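Local coordinates for L-ribulose 3-epimerase (PDB 7CJ7), which catalyses the manganese-dependent epimerization of ketoses at C3, with its highest activity toward L-ribulose, and works as a homodimer built on TIM barrels, at residues D57-E61 against Y62-A66; T97-L100 against Y101-G105. All coordinates share one frame; numbering follows the deposited sequence.

Contact 1. Residues D57-E61 against Y62-A66. With MG (magnesium ion), chain E.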
# COMPACT_ATOMS: atom_id res chain seq x y z
N ASP A 57 13.59 -30.12 16.89
CA ASP A 57 13.00 -31.48 16.98
C ASP A 57 11.81 -31.60 16.02
O ASP A 57 11.67 -32.66 15.37
CB ASP A 57 12.56 -31.80 18.41
CG ASP A 57 13.70 -32.03 19.39
OD1 ASP A 57 14.86 -32.18 18.92
OD2 ASP A 57 13.41 -32.07 20.61
N LEU A 58 10.98 -30.55 15.91
CA LEU A 58 9.79 -30.56 15.02
C LEU A 58 10.25 -30.61 13.57
O LEU A 58 9.66 -31.38 12.78
CB LEU A 58 8.91 -29.33 15.29
CG LEU A 58 8.12 -29.38 16.59
CD1 LEU A 58 7.51 -28.02 16.90
CD2 LEU A 58 7.06 -30.47 16.54
N LEU A 59 11.25 -29.81 13.20
CA LEU A 59 11.78 -29.80 11.82
C LEU A 59 12.25 -31.21 11.46
O LEU A 59 11.96 -31.66 10.35
CB LEU A 59 12.90 -28.76 11.68
CG LEU A 59 12.43 -27.31 11.81
CD1 LEU A 59 13.61 -26.36 11.76
CD2 LEU A 59 11.43 -26.98 10.71
N GLN A 60 12.94 -31.90 12.36
CA GLN A 60 13.45 -33.27 12.12
C GLN A 60 12.27 -34.24 11.99
O GLN A 60 12.25 -35.05 11.05
CB GLN A 60 14.37 -33.68 13.27
CG GLN A 60 15.65 -32.86 13.34
CD GLN A 60 16.47 -33.25 14.55
OE1 GLN A 60 16.12 -32.96 15.69
NE2 GLN A 60 17.57 -33.94 14.30
N GLU A 61 11.30 -34.12 12.90
CA GLU A 61 10.09 -34.98 12.99
C GLU A 61 9.34 -34.94 11.65
O GLU A 61 8.91 -36.01 11.20
CB GLU A 61 9.23 -34.52 14.16
CG GLU A 61 7.97 -35.33 14.36
CD GLU A 61 7.14 -34.94 15.58
OE1 GLU A 61 7.58 -34.06 16.34
OE2 GLU A 61 6.06 -35.54 15.77
N TYR A 62 9.21 -33.77 11.02
CA TYR A 62 8.41 -33.58 9.79
C TYR A 62 9.30 -33.43 8.55
O TYR A 62 8.75 -33.15 7.48
CB TYR A 62 7.46 -32.39 9.96
CG TYR A 62 6.34 -32.67 10.93
CD1 TYR A 62 5.19 -33.32 10.52
CD2 TYR A 62 6.45 -32.33 12.27
CE1 TYR A 62 4.17 -33.61 11.41
CE2 TYR A 62 5.44 -32.60 13.17
CZ TYR A 62 4.29 -33.24 12.74
OH TYR A 62 3.28 -33.51 13.63
N ASN A 63 10.61 -33.64 8.69
CA ASN A 63 11.61 -33.57 7.59
C ASN A 63 11.43 -32.26 6.82
O ASN A 63 11.26 -32.28 5.59
CB ASN A 63 11.50 -34.74 6.61
CG ASN A 63 12.66 -34.79 5.64
OD1 ASN A 63 12.49 -35.15 4.48
ND2 ASN A 63 13.83 -34.42 6.11
N LEU A 64 11.46 -31.15 7.55
CA LEU A 64 11.27 -29.81 6.96
C LEU A 64 12.51 -28.96 7.24
O LEU A 64 13.10 -29.12 8.30
CB LEU A 64 10.01 -29.21 7.59
CG LEU A 64 9.37 -28.07 6.82
CD1 LEU A 64 8.88 -28.53 5.46
CD2 LEU A 64 8.22 -27.47 7.63
N ARG A 65 12.87 -28.07 6.32
CA ARG A 65 13.94 -27.08 6.56
C ARG A 65 13.28 -25.78 7.05
O ARG A 65 12.03 -25.67 7.02
CB ARG A 65 14.77 -26.90 5.28
CG ARG A 65 15.50 -28.16 4.86
CD ARG A 65 16.54 -27.95 3.78
NE ARG A 65 16.04 -27.50 2.49
CZ ARG A 65 15.45 -28.28 1.57
NH1 ARG A 65 15.25 -29.56 1.83
NH2 ARG A 65 15.04 -27.79 0.41
N ALA A 66 14.09 -24.83 7.51
CA ALA A 66 13.59 -23.51 7.96
C ALA A 66 14.51 -22.40 7.46
O ALA A 66 15.74 -22.60 7.43
CB ALA A 66 13.45 -23.49 9.46
MG MG E . 16.74 -31.94 19.59
O HOH W 1 15.58 -31.84 21.82
O HOH W 2 17.43 -32.37 17.79
O HOH W 3 16.75 -30.04 19.61
O HOH W 4 18.71 -32.24 20.49

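Contact 2. Residues T97-L100 against Y101-G105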
# COMPACT_ATOMS: atom_id res chain seq x y z
N THR A 97 20.11 -14.17 13.79
CA THR A 97 21.16 -14.95 13.07
C THR A 97 21.48 -16.21 13.88
O THR A 97 21.56 -17.29 13.28
CB THR A 97 22.40 -14.09 12.83
OG1 THR A 97 22.02 -12.94 12.06
CG2 THR A 97 23.49 -14.84 12.10
N ASP A 98 21.65 -16.08 15.19
CA ASP A 98 22.01 -17.21 16.09
C ASP A 98 20.90 -18.27 16.04
O ASP A 98 21.22 -19.47 15.99
CB ASP A 98 22.22 -16.72 17.52
CG ASP A 98 23.46 -15.86 17.74
OD1 ASP A 98 24.31 -15.78 16.82
OD2 ASP A 98 23.58 -15.30 18.84
N VAL A 99 19.65 -17.84 16.09
CA VAL A 99 18.48 -18.76 16.07
C VAL A 99 18.48 -19.50 14.73
O VAL A 99 18.33 -20.72 14.73
CB VAL A 99 17.16 -18.02 16.31
CG1 VAL A 99 15.96 -18.90 15.98
CG2 VAL A 99 17.08 -17.51 17.74
N LEU A 100 18.66 -18.76 13.64
CA LEU A 100 18.65 -19.34 12.27
C LEU A 100 19.76 -20.39 12.17
O LEU A 100 19.48 -21.49 11.70
CB LEU A 100 18.84 -18.22 11.26
CG LEU A 100 18.94 -18.65 9.80
CD1 LEU A 100 17.65 -19.32 9.33
CD2 LEU A 100 19.26 -17.46 8.93
N TYR A 101 20.97 -20.07 12.62
CA TYR A 101 22.12 -21.02 12.60
C TYR A 101 21.76 -22.29 13.38
O TYR A 101 22.03 -23.40 12.89
CB TYR A 101 23.39 -20.39 13.18
CG TYR A 101 24.55 -21.35 13.25
CD1 TYR A 101 25.37 -21.56 12.15
CD2 TYR A 101 24.81 -22.07 14.40
CE1 TYR A 101 26.44 -22.44 12.20
CE2 TYR A 101 25.86 -22.97 14.46
CZ TYR A 101 26.68 -23.15 13.36
OH TYR A 101 27.73 -24.02 13.45
N ALA A 102 21.14 -22.13 14.55
CA ALA A 102 20.78 -23.25 15.45
C ALA A 102 19.74 -24.16 14.77
O ALA A 102 19.73 -25.38 15.05
CB ALA A 102 20.30 -22.72 16.77
N LEU A 103 18.90 -23.61 13.89
CA LEU A 103 17.85 -24.38 13.17
C LEU A 103 18.39 -24.94 11.85
O LEU A 103 17.59 -25.56 11.12
CB LEU A 103 16.64 -23.47 12.92
CG LEU A 103 15.90 -23.06 14.19
CD1 LEU A 103 14.72 -22.17 13.87
CD2 LEU A 103 15.46 -24.29 14.98
N GLY A 104 19.67 -24.70 11.56
CA GLY A 104 20.36 -25.19 10.36
C GLY A 104 19.93 -24.44 9.12
O GLY A 104 20.10 -24.98 8.03
N GLY A 105 19.37 -23.24 9.28
CA GLY A 105 18.93 -22.40 8.15
C GLY A 105 20.08 -21.57 7.62
O GLY A 105 21.07 -21.42 8.33

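Contact 1. Residues D57-E61 against Y62-A66
Tyr62 and Glu61 run side by side in the same direction, the carboxylate and ring planes 23° apart, with Glu61 CD 3.8 Å from Tyr62 CE2. At the ring edge, in its plane, Leu58 O lies 3.4 Å from Tyr62 CD2, and the same oxygen accepts the Tyr62 N-H at 3.0 Å. On the inner side Leu59 carries the apolar contact. Its CG sits beside the backbone N (chi1 -68°), which sends CD1 to within 3.7 Å of Ala66 CB, while CD2 reaches Leu64 CB at 4.1 Å. A Schellman motif ends helix 52-61 here: Leu64 N bonds to Leu59 O at 2.9 Å in a nearly straight line (171°), and Asn63, with positive phi, gives its N-H to Gln60 O from above the carbonyl plane. The turn leads into barrel strand 65-72. An alanine in place of Tyr62 would probably leave the aliphatic part of Glu61 without its flanking ring and open a gap beside Ile29 of helix 22-35. Glu61 OE1 is salt-bridged to Arg26 of that helix, a bond that probably steadies the carboxylate. One turn back, Asp57 OD1 binds a magnesium ion at 2.0 Å; a water on that metal donates to Gln60 OE1.

Contact 2. Residues T97-L100 against Y101-G105
Leu100 reaches forward to Gly105, its CD1 3.5 Å from Gly105 CA, at the Schellman motif that closes helix 83-102 of the TIM barrel. Its CG stands anti to the backbone N (chi1 176°), and this directs the branch along the outgoing chain. A CB on Gly105 would stand only 2.3 Å from Leu100 CD1, too close for the methyl, so a side chain there would probably be excluded. The apolar side-chain pair across the segments is Val99 and Leu103, one helical turn apart, which lie alongside each other and point the same way; CG1 of Val99 and CD1 of Leu103 are 4.1 Å apart. Both also rest on Val52 of helix 52-61, whereas Leu100 meets Leu108 of strand 107-112, so these neighbouring side chains serve two different faces of the helix. Tyr101 and Asp98 belong to the outer side. The Tyr101 ring leads away from the preceding turn and touches Lys145, the residue that forms a salt bridge with Asp98 OD1; that oxygen also has a hydrogen bond to Tyr141 OH. Beneath the side chains, Tyr101 N bonds to Thr97 O at 166°, the straightest of the set. Gly104 takes up the positive phi (73°) of the turn, and its N bonds to Tyr101 O. Leu100 O accepts Gly105 N at 3.0 Å and, weakly, Leu103 N at 3.1 Å.

In the fold
Contacts 1 and 2 both stand where a helix of a barrel beta-alpha-beta unit ends, and both turn by a Schellman motif, with asparagine at the positive-phi position in 57-66 and glycine in 97-105. Each mixes buried leucines with exposed residues. They are consecutive along the chain, contact 1 entering strand 65-72 and contact 2 leading toward strand 107-112, with centres about 13 Å apart. They meet through Leu59 CD1, 4.1 Å from Leu103 O. Contact 1 lies farther out, about 20 Å from the chain centre against 15 Å, and carries a magnesium ion at its surface. The outer carboxylates differ: Glu61 has a salt bridge to Arg26, Asp98 one to Lys145 and a hydrogen bond to Tyr141.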